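Periplasmic cell division protein (SufI) (Aquifex aeolicus, PDB 6SYY) binds four copper ions and, as a multicopper oxidase of a hyperthermophilic bacterium, probably oxidises its substrates while passing the electrons to oxygen. Local coordinates at residues A[261-266]-A[293-298]; A[271-276]-A[287-292]; A[425-430]-A[520-525]. One frame throughout, in Å; residues are numbered along the deposited sequence.

Interaction 1: residues A[261-266]-A[293-298]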
ATOM      1  N   TYR A 261       6.665   6.186  -7.713  1.00 21.71           N
ATOM      2  CA  TYR A 261       6.584   6.017  -9.157  1.00 19.24           C
ATOM      3  C   TYR A 261       5.635   7.038  -9.761  1.00 44.02           C
ATOM      4  O   TYR A 261       4.608   7.380  -9.166  1.00 38.03           O
ATOM      5  CB  TYR A 261       6.115   4.608  -9.530  1.00 18.39           C
ATOM      6  CG  TYR A 261       7.013   3.533  -8.991  1.00 22.11           C
ATOM      7  CD1 TYR A 261       6.831   3.033  -7.707  1.00 30.21           C
ATOM      8  CD2 TYR A 261       8.049   3.025  -9.754  1.00 18.58           C
ATOM      9  CE1 TYR A 261       7.651   2.055  -7.201  1.00 26.59           C
ATOM     10  CE2 TYR A 261       8.876   2.044  -9.256  1.00 23.71           C
ATOM     11  CZ  TYR A 261       8.674   1.566  -7.978  1.00 19.88           C
ATOM     12  OH  TYR A 261       9.499   0.592  -7.477  1.00 33.50           O
ATOM     13  N   ARG A 262       5.988   7.516 -10.948  1.00 29.45           N
ATOM     14  CA  ARG A 262       5.106   8.332 -11.778  1.00 26.27           C
ATOM     15  C   ARG A 262       4.865   7.511 -13.041  1.00 24.66           C
ATOM     16  O   ARG A 262       5.719   7.468 -13.932  1.00 29.58           O
ATOM     17  CB  ARG A 262       5.728   9.697 -12.075  1.00 23.16           C
ATOM     18  CG  ARG A 262       4.799  10.666 -12.791  1.00 27.00           C
ATOM     19  CD  ARG A 262       5.435  12.041 -13.002  1.00 39.92           C
ATOM     20  NE  ARG A 262       5.662  12.767 -11.752  1.00 79.86           N
ATOM     21  CZ  ARG A 262       4.753  13.528 -11.145  1.00 76.86           C
ATOM     22  NH1 ARG A 262       3.539  13.662 -11.662  1.00 66.60           N
ATOM     23  NH2 ARG A 262       5.055  14.154 -10.014  1.00 67.06           N
ATOM     24  N   LEU A 263       3.711   6.847 -13.113  1.00 24.22           N
ATOM     25  CA  LEU A 263       3.458   5.815 -14.113  1.00 20.04           C
ATOM     26  C   LEU A 263       2.612   6.348 -15.260  1.00 30.61           C
ATOM     27  O   LEU A 263       1.583   6.993 -15.032  1.00 26.60           O
ATOM     28  CB  LEU A 263       2.754   4.619 -13.477  1.00 19.33           C
ATOM     29  CG  LEU A 263       3.464   4.007 -12.277  1.00 30.93           C
ATOM     30  CD1 LEU A 263       2.602   2.918 -11.695  1.00 23.53           C
ATOM     31  CD2 LEU A 263       4.827   3.465 -12.681  1.00 21.36           C
ATOM     32  N   ALA A 264       3.034   6.052 -16.490  1.00 31.76           N
ATOM     33  CA  ALA A 264       2.260   6.347 -17.687  1.00 22.12           C
ATOM     34  C   ALA A 264       2.257   5.120 -18.589  1.00 45.84           C
ATOM     35  O   ALA A 264       3.050   4.192 -18.412  1.00 34.92           O
ATOM     36  CB  ALA A 264       2.817   7.561 -18.448  1.00 23.86           C
ATOM     37  N   LEU A 265       1.342   5.118 -19.558  1.00 30.66           N
ATOM     38  CA  LEU A 265       1.237   4.058 -20.556  1.00 31.30           C
ATOM     39  C   LEU A 265       1.594   4.651 -21.911  1.00 23.59           C
ATOM     40  O   LEU A 265       0.857   5.486 -22.445  1.00 40.40           O
ATOM     41  CB  LEU A 265      -0.162   3.450 -20.566  1.00 24.81           C
ATOM     42  CG  LEU A 265      -0.477   2.619 -19.321  1.00 36.06           C
ATOM     43  CD1 LEU A 265      -1.960   2.300 -19.228  1.00 23.56           C
ATOM     44  CD2 LEU A 265       0.349   1.342 -19.330  1.00 33.48           C
ATOM     45  N   LEU A 266       2.727   4.233 -22.458  1.00 32.06           N
ATOM     46  CA  LEU A 266       3.224   4.757 -23.721  1.00 39.77           C
ATOM     47  C   LEU A 266       2.860   3.791 -24.840  1.00 47.45           C
ATOM     48  O   LEU A 266       3.192   2.602 -24.777  1.00 32.99           O
ATOM     49  CB  LEU A 266       4.734   4.977 -23.666  1.00 26.83           C
ATOM     50  CG  LEU A 266       5.195   5.866 -22.513  1.00 34.79           C
ATOM     51  CD1 LEU A 266       6.679   6.170 -22.632  1.00 28.04           C
ATOM     52  CD2 LEU A 266       4.380   7.148 -22.483  1.00 33.52           C
ATOM     53  N   ILE A 293      -0.166   8.630 -13.205  1.00 36.22           N
ATOM     54  CA  ILE A 293      -0.487   8.535 -11.785  1.00 27.53           C
ATOM     55  C   ILE A 293       0.806   8.491 -10.984  1.00 27.35           C
ATOM     56  O   ILE A 293       1.786   7.851 -11.384  1.00 23.05           O
ATOM     57  CB  ILE A 293      -1.358   7.305 -11.461  1.00 26.76           C
ATOM     58  CG1 ILE A 293      -0.713   6.024 -11.997  1.00 23.85           C
ATOM     59  CG2 ILE A 293      -2.765   7.485 -12.003  1.00 25.35           C
ATOM     60  CD1 ILE A 293      -1.362   4.770 -11.471  1.00 23.40           C
ATOM     61  N   LEU A 294       0.801   9.184  -9.851  1.00 28.64           N
ATOM     62  CA  LEU A 294       1.905   9.183  -8.903  1.00 24.18           C
ATOM     63  C   LEU A 294       1.508   8.285  -7.741  1.00 24.69           C
ATOM     64  O   LEU A 294       0.450   8.485  -7.136  1.00 36.13           O
ATOM     65  CB  LEU A 294       2.198  10.602  -8.421  1.00 24.87           C
ATOM     66  CG  LEU A 294       3.446  10.886  -7.587  1.00 29.75           C
ATOM     67  CD1 LEU A 294       4.694  10.590  -8.394  1.00 27.64           C
ATOM     68  CD2 LEU A 294       3.434  12.336  -7.135  1.00 34.31           C
ATOM     69  N   VAL A 295       2.338   7.291  -7.440  1.00 20.91           N
ATOM     70  CA  VAL A 295       2.026   6.317  -6.402  1.00 35.44           C
ATOM     71  C   VAL A 295       3.252   6.135  -5.516  1.00 30.69           C
ATOM     72  O   VAL A 295       4.323   5.738  -5.991  1.00 20.92           O
ATOM     73  CB  VAL A 295       1.553   4.978  -6.995  1.00 39.21           C
ATOM     74  CG1 VAL A 295       2.403   4.578  -8.191  1.00 42.65           C
ATOM     75  CG2 VAL A 295       1.537   3.892  -5.927  1.00 36.95           C
ATOM     76  N   ALA A 296       3.100   6.439  -4.251  1.00 23.59           N
ATOM     77  CA  ALA A 296       4.153   6.333  -3.261  1.00 34.73           C
ATOM     78  C   ALA A 296       4.059   5.003  -2.529  1.00 23.29           C
ATOM     79  O   ALA A 296       3.044   4.304  -2.615  1.00 26.37           O
ATOM     80  CB  ALA A 296       4.049   7.490  -2.261  1.00 21.91           C
ATOM     81  N   PRO A 297       5.114   4.604  -1.821  1.00 21.81           N
ATOM     82  CA  PRO A 297       5.023   3.410  -0.972  1.00 22.04           C
ATOM     83  C   PRO A 297       3.843   3.495  -0.016  1.00 32.82           C
ATOM     84  O   PRO A 297       3.630   4.509   0.649  1.00 25.84           O
ATOM     85  CB  PRO A 297       6.357   3.417  -0.223  1.00 34.93           C
ATOM     86  CG  PRO A 297       7.291   4.104  -1.141  1.00 23.43           C
ATOM     87  CD  PRO A 297       6.491   5.122  -1.897  1.00 22.84           C
ATOM     88  N   GLY A 298       3.070   2.413   0.053  1.00 24.79           N
ATOM     89  CA  GLY A 298       1.872   2.374   0.861  1.00 35.19           C
ATOM     90  C   GLY A 298       0.606   2.790   0.140  1.00 34.25           C
ATOM     91  O   GLY A 298      -0.492   2.458   0.601  1.00 33.27           O
TER
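Tyr261 and Val295 face each other as an antiparallel hydrogen-bonded pair: Tyr261 N gives to Val295 O and Val295 N to Tyr261 O, both at 2.9 Å. Two residues on, Leu263 and Ile293 form the next such pair, with Leu263 N 2.8 Å from Ile293 O and Ile293 N returning a bond to Leu263 O. All four side chains lie on one buried face. Ile293 has CG1 in the crowded position between its backbone N and carbonyl carbon (chi1 53°), where it meets Leu263 CB at 4.0 Å. Leu263 in turn reaches diagonally, its CD1 lying 3.9 Å from Val295 CG1. Beta-branched isoleucine and valine suit these extended positions, and Ile252 of strand 247-254 packs against both Leu263 and Ile293. Tyr261 touches Val295 CG1 through its CB at 3.9 Å; its buried ring lies beside Asn254 and Asn320, with Val295 O at its edge, and a tyrosine suits the place because its hydroxyl has a hydrogen-bond partner in Ser256 OG. The other face carries Arg262 and Leu294, a non-hydrogen-bonded pair. The arginine chain bends at chi3 (-67°), and Leu294 CD1 sits 3.8 Å above the Arg262 guanidinium plane, toward its rim. Arg262 NH1 pairs with Glu292, and NH2 with His323 O. An alanine in place of Arg262 would probably leave Glu292 without this partner and open a gap beside the Leu294 methyls. The antiparallel pairing is part of the strand framework of a cupredoxin-type domain, the fold from which multicopper oxidases are built.

Interaction 2: residues A[271-276]-A[287-292]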
ATOM      1  N   ARG A 271       0.927   9.179 -25.067  1.00 58.58           N
ATOM      2  CA  ARG A 271       0.529   8.567 -23.808  1.00 35.26           C
ATOM      3  C   ARG A 271      -0.909   8.085 -23.930  1.00 53.83           C
ATOM      4  O   ARG A 271      -1.794   8.852 -24.322  1.00 61.99           O
ATOM      5  CB  ARG A 271       0.636   9.561 -22.649  1.00 39.32           C
ATOM      6  CG  ARG A 271       2.025  10.087 -22.340  1.00 30.52           C
ATOM      7  CD  ARG A 271       1.969  10.943 -21.085  1.00 37.62           C
ATOM      8  NE  ARG A 271       3.288  11.319 -20.588  1.00 60.03           N
ATOM      9  CZ  ARG A 271       3.510  11.787 -19.364  1.00 52.81           C
ATOM     10  NH1 ARG A 271       2.499  11.926 -18.517  1.00 43.45           N
ATOM     11  NH2 ARG A 271       4.738  12.112 -18.980  1.00 42.77           N
ATOM     12  N   MET A 272      -1.141   6.823 -23.592  1.00 30.66           N
ATOM     13  CA  MET A 272      -2.493   6.285 -23.633  1.00 50.87           C
ATOM     14  C   MET A 272      -3.294   6.769 -22.429  1.00 44.32           C
ATOM     15  O   MET A 272      -2.759   6.970 -21.336  1.00 35.91           O
ATOM     16  CB  MET A 272      -2.463   4.756 -23.667  1.00 24.10           C
ATOM     17  CG  MET A 272      -3.835   4.113 -23.778  1.00 64.70           C
ATOM     18  SD  MET A 272      -3.728   2.332 -23.955  1.00 44.80           S
ATOM     19  CE  MET A 272      -2.749   2.241 -25.435  1.00 49.35           C
ATOM     20  N   ARG A 273      -4.591   6.968 -22.642  1.00 25.85           N
ATOM     21  CA  ARG A 273      -5.477   7.310 -21.543  1.00 32.75           C
ATOM     22  C   ARG A 273      -5.817   6.079 -20.707  1.00 29.61           C
ATOM     23  O   ARG A 273      -5.786   4.940 -21.186  1.00 28.69           O
ATOM     24  CB  ARG A 273      -6.766   7.950 -22.064  1.00 28.54           C
ATOM     25  CG  ARG A 273      -7.574   7.108 -23.054  1.00 34.35           C
ATOM     26  CD  ARG A 273      -9.044   7.494 -22.950  1.00 55.64           C
ATOM     27  NE  ARG A 273      -9.872   7.188 -24.115  1.00 35.34           N
ATOM     28  CZ  ARG A 273     -10.196   5.963 -24.514  1.00 26.83           C
ATOM     29  NH1 ARG A 273      -9.729   4.904 -23.873  1.00100.72           N
ATOM     30  NH2 ARG A 273     -10.980   5.791 -25.564  1.00 33.71           N
ATOM     31  N   PHE A 274      -6.134   6.325 -19.442  1.00 26.09           N
ATOM     32  CA  PHE A 274      -6.665   5.309 -18.543  1.00 27.87           C
ATOM     33  C   PHE A 274      -7.387   6.034 -17.414  1.00 34.21           C
ATOM     34  O   PHE A 274      -7.383   7.268 -17.344  1.00 36.30           O
ATOM     35  CB  PHE A 274      -5.567   4.365 -18.033  1.00 20.37           C
ATOM     36  CG  PHE A 274      -4.447   5.053 -17.314  1.00 21.54           C
ATOM     37  CD1 PHE A 274      -4.376   5.024 -15.929  1.00 27.05           C
ATOM     38  CD2 PHE A 274      -3.449   5.711 -18.019  1.00 37.00           C
ATOM     39  CE1 PHE A 274      -3.341   5.648 -15.256  1.00 30.25           C
ATOM     40  CE2 PHE A 274      -2.407   6.339 -17.352  1.00 26.66           C
ATOM     41  CZ  PHE A 274      -2.355   6.307 -15.966  1.00 46.62           C
ATOM     42  N   TRP A 275      -8.021   5.263 -16.531  1.00 23.62           N
ATOM     43  CA  TRP A 275      -8.910   5.822 -15.522  1.00 24.62           C
ATOM     44  C   TRP A 275      -8.538   5.337 -14.132  1.00 32.88           C
ATOM     45  O   TRP A 275      -8.426   4.132 -13.901  1.00 24.13           O
ATOM     46  CB  TRP A 275     -10.363   5.451 -15.808  1.00 31.20           C
ATOM     47  CG  TRP A 275     -10.888   6.031 -17.069  1.00 39.18           C
ATOM     48  CD1 TRP A 275     -11.636   7.162 -17.201  1.00 27.73           C
ATOM     49  CD2 TRP A 275     -10.710   5.510 -18.389  1.00 33.20           C
ATOM     50  NE1 TRP A 275     -11.937   7.379 -18.523  1.00 25.11           N
ATOM     51  CE2 TRP A 275     -11.378   6.378 -19.274  1.00 29.26           C
ATOM     52  CE3 TRP A 275     -10.043   4.395 -18.910  1.00 30.37           C
ATOM     53  CZ2 TRP A 275     -11.406   6.166 -20.647  1.00 27.45           C
ATOM     54  CZ3 TRP A 275     -10.073   4.185 -20.272  1.00 25.67           C
ATOM     55  CH2 TRP A 275     -10.754   5.065 -21.124  1.00 22.97           C
ATOM     56  N   VAL A 276      -8.365   6.279 -13.208  1.00 29.33           N
ATOM     57  CA  VAL A 276      -8.308   5.938 -11.793  1.00 30.53           C
ATOM     58  C   VAL A 276      -9.722   5.619 -11.335  1.00 32.53           C
ATOM     59  O   VAL A 276     -10.638   6.434 -11.498  1.00 26.42           O
ATOM     60  CB  VAL A 276      -7.709   7.085 -10.969  1.00 28.63           C
ATOM     61  CG1 VAL A 276      -7.731   6.739  -9.483  1.00 18.84           C
ATOM     62  CG2 VAL A 276      -6.300   7.392 -11.432  1.00 23.54           C
ATOM     63  N   PRO A 287     -15.211   7.240 -12.371  1.00 31.43           N
ATOM     64  CA  PRO A 287     -13.871   7.106 -12.957  1.00 26.19           C
ATOM     65  C   PRO A 287     -13.267   8.468 -13.268  1.00 30.62           C
ATOM     66  O   PRO A 287     -13.966   9.405 -13.656  1.00 37.82           O
ATOM     67  CB  PRO A 287     -14.121   6.293 -14.234  1.00 26.32           C
ATOM     68  CG  PRO A 287     -15.402   5.576 -13.980  1.00 31.16           C
ATOM     69  CD  PRO A 287     -16.227   6.507 -13.146  1.00 33.09           C
ATOM     70  N   LYS A 288     -11.950   8.571 -13.086  1.00 26.63           N
ATOM     71  CA  LYS A 288     -11.204   9.802 -13.336  1.00 35.37           C
ATOM     72  C   LYS A 288     -10.187   9.525 -14.433  1.00 29.78           C
ATOM     73  O   LYS A 288      -9.218   8.789 -14.214  1.00 26.19           O
ATOM     74  CB  LYS A 288     -10.510  10.297 -12.065  1.00 21.68           C
ATOM     75  CG  LYS A 288     -11.392  10.311 -10.826  1.00 28.37           C
ATOM     76  CD  LYS A 288     -12.578  11.252 -10.966  1.00 28.75           C
ATOM     77  CE  LYS A 288     -13.493  11.159  -9.751  1.00 31.03           C
ATOM     78  NZ  LYS A 288     -14.588  12.175  -9.778  1.00 44.40           N
ATOM     79  N   GLU A 289     -10.404  10.110 -15.610  1.00 38.73           N
ATOM     80  CA  GLU A 289      -9.512   9.888 -16.741  1.00 38.00           C
ATOM     81  C   GLU A 289      -8.217  10.671 -16.549  1.00 32.42           C
ATOM     82  O   GLU A 289      -8.240  11.870 -16.256  1.00 34.17           O
ATOM     83  CB  GLU A 289     -10.186  10.291 -18.053  1.00 33.83           C
ATOM     84  CG  GLU A 289      -9.315  10.039 -19.273  1.00 31.18           C
ATOM     85  CD  GLU A 289     -10.029  10.291 -20.586  1.00 56.07           C
ATOM     86  OE1 GLU A 289     -11.277  10.368 -20.598  1.00 48.14           O
ATOM     87  OE2 GLU A 289      -9.333  10.410 -21.614  1.00 41.53           O
ATOM     88  N   VAL A 290      -7.088   9.982 -16.698  1.00 30.39           N
ATOM     89  CA  VAL A 290      -5.767  10.574 -16.536  1.00 26.18           C
ATOM     90  C   VAL A 290      -4.861  10.010 -17.620  1.00 36.42           C
ATOM     91  O   VAL A 290      -5.239   9.112 -18.375  1.00 27.06           O
ATOM     92  CB  VAL A 290      -5.157  10.288 -15.148  1.00 26.21           C
ATOM     93  CG1 VAL A 290      -6.033  10.856 -14.044  1.00 24.96           C
ATOM     94  CG2 VAL A 290      -4.939   8.788 -14.963  1.00 27.59           C
ATOM     95  N   ASN A 291      -3.646  10.554 -17.691  1.00 22.95           N
ATOM     96  CA  ASN A 291      -2.588   9.965 -18.500  1.00 25.37           C
ATOM     97  C   ASN A 291      -1.332   9.690 -17.681  1.00 22.19           C
ATOM     98  O   ASN A 291      -0.301   9.318 -18.253  1.00 36.82           O
ATOM     99  CB  ASN A 291      -2.269  10.849 -19.716  1.00 24.30           C
ATOM    100  CG  ASN A 291      -1.969  12.290 -19.341  1.00 43.92           C
ATOM    101  OD1 ASN A 291      -1.260  12.563 -18.374  1.00 37.65           O
ATOM    102  ND2 ASN A 291      -2.510  13.224 -20.115  1.00 48.81           N
ATOM    103  N   GLU A 292      -1.394   9.860 -16.360  1.00 26.63           N
ATOM    104  CA  GLU A 292      -0.315   9.455 -15.468  1.00 34.50           C
ATOM    105  C   GLU A 292      -0.843   9.415 -14.041  1.00 25.35           C
ATOM    106  O   GLU A 292      -1.832  10.072 -13.705  1.00 35.55           O
ATOM    107  CB  GLU A 292       0.895  10.394 -15.556  1.00 31.50           C
ATOM    108  CG  GLU A 292       0.613  11.821 -15.146  1.00 41.33           C
ATOM    109  CD  GLU A 292       1.881  12.601 -14.878  1.00 47.16           C
ATOM    110  OE1 GLU A 292       2.243  12.751 -13.694  1.00 57.57           O
ATOM    111  OE2 GLU A 292       2.522  13.054 -15.851  1.00 57.54           O
TER
HETATM  112  O   HOH W   1      -0.459   7.187 -20.131  1.00 31.16           O
HETATM  113  O   HOH W   2     -10.874  10.402 -23.995  1.00 30.59           O
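The beta hairpin of strands 270-279 and 282-290 pairs Phe274 with Val290 and Val276 with Lys288, each an antiparallel hydrogen-bonded pair. Val290 N reaches Phe274 O at 2.8 Å in a nearly straight bond, and Val276 N meets Lys288 O at the same 2.8 Å. Phe274 turns one ring face to Val290, whose CG2 lies 3.9 Å from the ring centroid, a CH-pi contact displaced toward CE1. Val290 CG2 also touches Val276 CG2 at 4.0 Å, and Ile293 of strand 293-295 packs on Phe274 and Val276. These two residues are buried, consistent with the inner side of a cupredoxin-type sandwich, while Lys288, at the end of the row, leads its amino group away to Thr286 OG1. On the other face Trp275 and Glu289 run alongside each other in the same direction; Glu289 CB is 3.4 Å from Trp275 NE1, so the aliphatic part of the glutamate, not its carboxylate, makes the closest contact. Glu289 OE2 accepts a water's hydrogen bond at 2.8 Å, but Arg273 NE is too far from it for a salt bridge; the arginine has its salt bridge with Asp309. Beyond the hairpin's paired residues, Arg271 NH1 forms a salt bridge with Glu292 OE2 at 2.9 Å. This oxygen lies almost in the guanidinium plane and is met on its anti side, while Glu292 OE1 has a second arginine partner.

Interaction 3: residues A[425-430]-A[520-525]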
ATOM      1  N   ASN A 425      -1.108  -0.655  27.105  1.00 35.93           N
ATOM      2  CA  ASN A 425      -2.498  -0.247  26.957  1.00 37.18           C
ATOM      3  C   ASN A 425      -2.695   1.250  27.157  1.00 41.33           C
ATOM      4  O   ASN A 425      -3.729   1.786  26.742  1.00 48.10           O
ATOM      5  CB  ASN A 425      -3.380  -1.013  27.941  1.00 33.12           C
ATOM      6  CG  ASN A 425      -3.467  -2.484  27.614  1.00 49.34           C
ATOM      7  OD1 ASN A 425      -3.621  -2.868  26.452  1.00 47.85           O
ATOM      8  ND2 ASN A 425      -3.367  -3.321  28.637  1.00 50.66           N
ATOM      9  N   ASN A 426      -1.738   1.934  27.782  1.00 34.62           N
ATOM     10  CA  ASN A 426      -1.800   3.385  27.972  1.00 34.13           C
ATOM     11  C   ASN A 426      -0.427   3.983  27.696  1.00 30.94           C
ATOM     12  O   ASN A 426       0.245   4.497  28.599  1.00 38.93           O
ATOM     13  CB  ASN A 426      -2.291   3.726  29.380  1.00 30.95           C
ATOM     14  CG  ASN A 426      -3.698   3.227  29.638  1.00 56.63           C
ATOM     15  OD1 ASN A 426      -4.679   3.873  29.261  1.00 53.14           O
ATOM     16  ND2 ASN A 426      -3.807   2.067  30.273  1.00 47.52           N
ATOM     17  N   PRO A 427       0.022   3.942  26.436  1.00 43.30           N
ATOM     18  CA  PRO A 427       1.356   4.455  26.115  1.00 35.48           C
ATOM     19  C   PRO A 427       1.343   5.951  25.867  1.00 29.48           C
ATOM     20  O   PRO A 427       0.287   6.590  25.921  1.00 32.87           O
ATOM     21  CB  PRO A 427       1.708   3.691  24.839  1.00 31.44           C
ATOM     22  CG  PRO A 427       0.375   3.620  24.132  1.00 25.55           C
ATOM     23  CD  PRO A 427      -0.677   3.472  25.222  1.00 33.77           C
ATOM     24  N   LYS A 428       2.513   6.516  25.589  1.00 46.23           N
ATOM     25  CA  LYS A 428       2.570   7.892  25.122  1.00 32.68           C
ATOM     26  C   LYS A 428       1.845   8.012  23.787  1.00 29.58           C
ATOM     27  O   LYS A 428       1.959   7.142  22.919  1.00 35.55           O
ATOM     28  CB  LYS A 428       4.027   8.347  24.988  1.00 33.23           C
ATOM     29  CG  LYS A 428       4.190   9.776  24.505  1.00 27.81           C
ATOM     30  CD  LYS A 428       5.636  10.250  24.568  1.00 33.33           C
ATOM     31  CE  LYS A 428       5.758  11.660  23.988  1.00 44.26           C
ATOM     32  NZ  LYS A 428       7.089  12.287  24.231  1.00 31.54           N
ATOM     33  N   VAL A 429       1.066   9.078  23.639  1.00 34.87           N
ATOM     34  CA  VAL A 429       0.395   9.391  22.384  1.00 26.97           C
ATOM     35  C   VAL A 429       0.722  10.830  22.024  1.00 25.27           C
ATOM     36  O   VAL A 429       0.832  11.691  22.905  1.00 33.95           O
ATOM     37  CB  VAL A 429      -1.135   9.182  22.463  1.00 28.10           C
ATOM     38  CG1 VAL A 429      -1.463   7.715  22.697  1.00 26.31           C
ATOM     39  CG2 VAL A 429      -1.749  10.058  23.552  1.00 29.35           C
ATOM     40  N   LEU A 430       0.896  11.088  20.726  1.00 36.79           N
ATOM     41  CA  LEU A 430       1.148  12.453  20.283  1.00 27.62           C
ATOM     42  C   LEU A 430      -0.062  13.339  20.541  1.00 26.37           C
ATOM     43  O   LEU A 430       0.081  14.486  20.976  1.00 28.17           O
ATOM     44  CB  LEU A 430       1.513  12.467  18.801  1.00 23.10           C
ATOM     45  CG  LEU A 430       1.952  13.835  18.275  1.00 25.40           C
ATOM     46  CD1 LEU A 430       3.248  14.267  18.948  1.00 33.85           C
ATOM     47  CD2 LEU A 430       2.095  13.831  16.754  1.00 28.33           C
ATOM     48  N   MET A 520       7.643   7.789  13.545  1.00 26.75           N
ATOM     49  CA  MET A 520       6.446   7.038  13.898  1.00 35.02           C
ATOM     50  C   MET A 520       6.034   7.430  15.309  1.00 36.94           C
ATOM     51  O   MET A 520       6.888   7.525  16.196  1.00 27.98           O
ATOM     52  CB  MET A 520       6.734   5.532  13.797  1.00 21.39           C
ATOM     53  CG  MET A 520       5.733   4.616  14.454  1.00 58.65           C
ATOM     54  SD  MET A 520       6.184   2.888  14.178  1.00 50.48           S
ATOM     55  CE  MET A 520       7.944   2.917  14.509  1.00 30.28           C
ATOM     56  N   VAL A 521       4.739   7.685  15.507  1.00 25.18           N
ATOM     57  CA  VAL A 521       4.186   8.012  16.819  1.00 30.01           C
ATOM     58  C   VAL A 521       2.861   7.277  16.990  1.00 31.14           C
ATOM     59  O   VAL A 521       2.289   6.748  16.037  1.00 28.14           O
ATOM     60  CB  VAL A 521       3.964   9.530  17.017  1.00 37.44           C
ATOM     61  CG1 VAL A 521       5.280  10.281  17.029  1.00 22.03           C
ATOM     62  CG2 VAL A 521       3.033  10.075  15.943  1.00 20.98           C
ATOM     63  N   ASN A 522       2.380   7.253  18.229  1.00 22.26           N
ATOM     64  CA  ASN A 522       1.026   6.811  18.523  1.00 26.86           C
ATOM     65  C   ASN A 522       0.096   8.013  18.586  1.00 37.79           C
ATOM     66  O   ASN A 522       0.508   9.126  18.924  1.00 24.30           O
ATOM     67  CB  ASN A 522       0.945   6.070  19.864  1.00 26.59           C
ATOM     68  CG  ASN A 522       1.790   4.810  19.912  1.00 46.19           C
ATOM     69  OD1 ASN A 522       1.867   4.052  18.949  1.00 22.30           O
ATOM     70  ND2 ASN A 522       2.419   4.576  21.057  1.00 24.08           N
ATOM     71  N   TYR A 523      -1.170   7.780  18.262  1.00 22.72           N
ATOM     72  CA  TYR A 523      -2.243   8.660  18.689  1.00 34.89           C
ATOM     73  C   TYR A 523      -3.354   7.786  19.256  1.00 30.04           C
ATOM     74  O   TYR A 523      -3.370   6.568  19.063  1.00 28.63           O
ATOM     75  CB  TYR A 523      -2.753   9.577  17.556  1.00 23.98           C
ATOM     76  CG  TYR A 523      -3.590   8.899  16.499  1.00 25.30           C
ATOM     77  CD1 TYR A 523      -4.977   8.961  16.541  1.00 23.29           C
ATOM     78  CD2 TYR A 523      -2.998   8.210  15.449  1.00 23.57           C
ATOM     79  CE1 TYR A 523      -5.754   8.346  15.573  1.00 43.17           C
ATOM     80  CE2 TYR A 523      -3.766   7.593  14.471  1.00 25.10           C
ATOM     81  CZ  TYR A 523      -5.145   7.665  14.540  1.00 32.11           C
ATOM     82  OH  TYR A 523      -5.924   7.062  13.577  1.00 28.45           O
ATOM     83  N   ARG A 524      -4.266   8.415  19.990  1.00 30.76           N
ATOM     84  CA  ARG A 524      -5.267   7.690  20.759  1.00 36.06           C
ATOM     85  C   ARG A 524      -6.660   8.173  20.388  1.00 36.31           C
ATOM     86  O   ARG A 524      -6.882   9.374  20.211  1.00 27.02           O
ATOM     87  CB  ARG A 524      -5.032   7.869  22.261  1.00 24.99           C
ATOM     88  CG  ARG A 524      -5.954   7.063  23.155  1.00 25.90           C
ATOM     89  CD  ARG A 524      -5.702   7.419  24.619  1.00 27.15           C
ATOM     90  NE  ARG A 524      -6.762   6.944  25.503  1.00 39.22           N
ATOM     91  CZ  ARG A 524      -6.587   6.047  26.467  1.00 50.20           C
ATOM     92  NH1 ARG A 524      -5.385   5.528  26.681  1.00 45.46           N
ATOM     93  NH2 ARG A 524      -7.613   5.676  27.222  1.00 44.90           N
ATOM     94  N   VAL A 525      -7.592   7.232  20.264  1.00 29.76           N
ATOM     95  CA  VAL A 525      -9.013   7.539  20.121  1.00 24.83           C
ATOM     96  C   VAL A 525      -9.752   6.791  21.221  1.00 48.97           C
ATOM     97  O   VAL A 525      -9.655   5.562  21.308  1.00 39.37           O
ATOM     98  CB  VAL A 525      -9.572   7.149  18.743  1.00 34.97           C
ATOM     99  CG1 VAL A 525     -11.013   7.632  18.613  1.00 24.86           C
ATOM    100  CG2 VAL A 525      -8.699   7.708  17.629  1.00 31.87           C
TER
HETATM  101  O   HOH W   3      -7.169   4.149  30.216  1.00 54.95           O
HETATM  102  O   HOH W   4      -2.418   6.463  26.033  1.00 33.06           O
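Leu430 gives its backbone N to Asn522 O at 2.7 Å, where the loop before strand 432-433 meets strand 520-525 of the last cupredoxin-type domain. The strand is met by a loop without regular structure, and besides this one backbone bond the side chains carry the contact. Leu430 has CG anti to its backbone N (chi1 -173°), and its branch ends with CD2 4.0 Å from Val521 CG2; a leucine is long enough for its terminal methyl to touch the valine methyl of the other segment. Val429 sets CG1 anti to its carbonyl carbon (chi1 -64°), which brings that methyl to 3.6 Å from Arg524 CB. Asn522 suits its buried place because an amide can both give and accept: ND2 donates to Lys428 O at 3.2 Å, close to the amide plane, and also bonds Tyr133, while OD1 takes a bond from His131. The Pro427 ring crosses the asparagine at about a right angle, with Pro427 CG 3.8 Å from Asn522 ND2. Tyr523 points the other way, its hydroxyl bonded to the backbone O of the copper ligand His456. Arg524 keeps an extended chain from CG to NE, long enough to bring its guanidinium to Asn426, whose side chain it crosses at a slant, while NE bonds Asn526. The amide and guanidinium planes stand 23° apart; Asn426 ND2 is held by Asp423, which should help fix the turn of the amide. Arg524 NH1 donates to Asn426 OD1 at 3.1 Å, and also to a water 3.2 Å away that itself donates to Pro427 O at 2.7 Å.

How the interactions relate
Interactions 1 and 2 hold adjoining strands of one domain: 261-267 is paired with both 270-279 and 293-295, and the hairpin is nested in the loop that interaction 1 closes. Glu292 is shared by Arg262 and Arg271 and so connects the two contacts. Interaction 1 is the more buried, mainly a backbone ladder with aliphatic packing; interaction 2, farther from the chain's centre, adds salt-bridged and water-linked groups at its more exposed margin. Interaction 3 lies on the opposite side of the centre, about 32 Å from interaction 1 between centres. There a partly exposed loop meets a strand through amide, guanidinium and water bonds, with one backbone bond instead of a ladder.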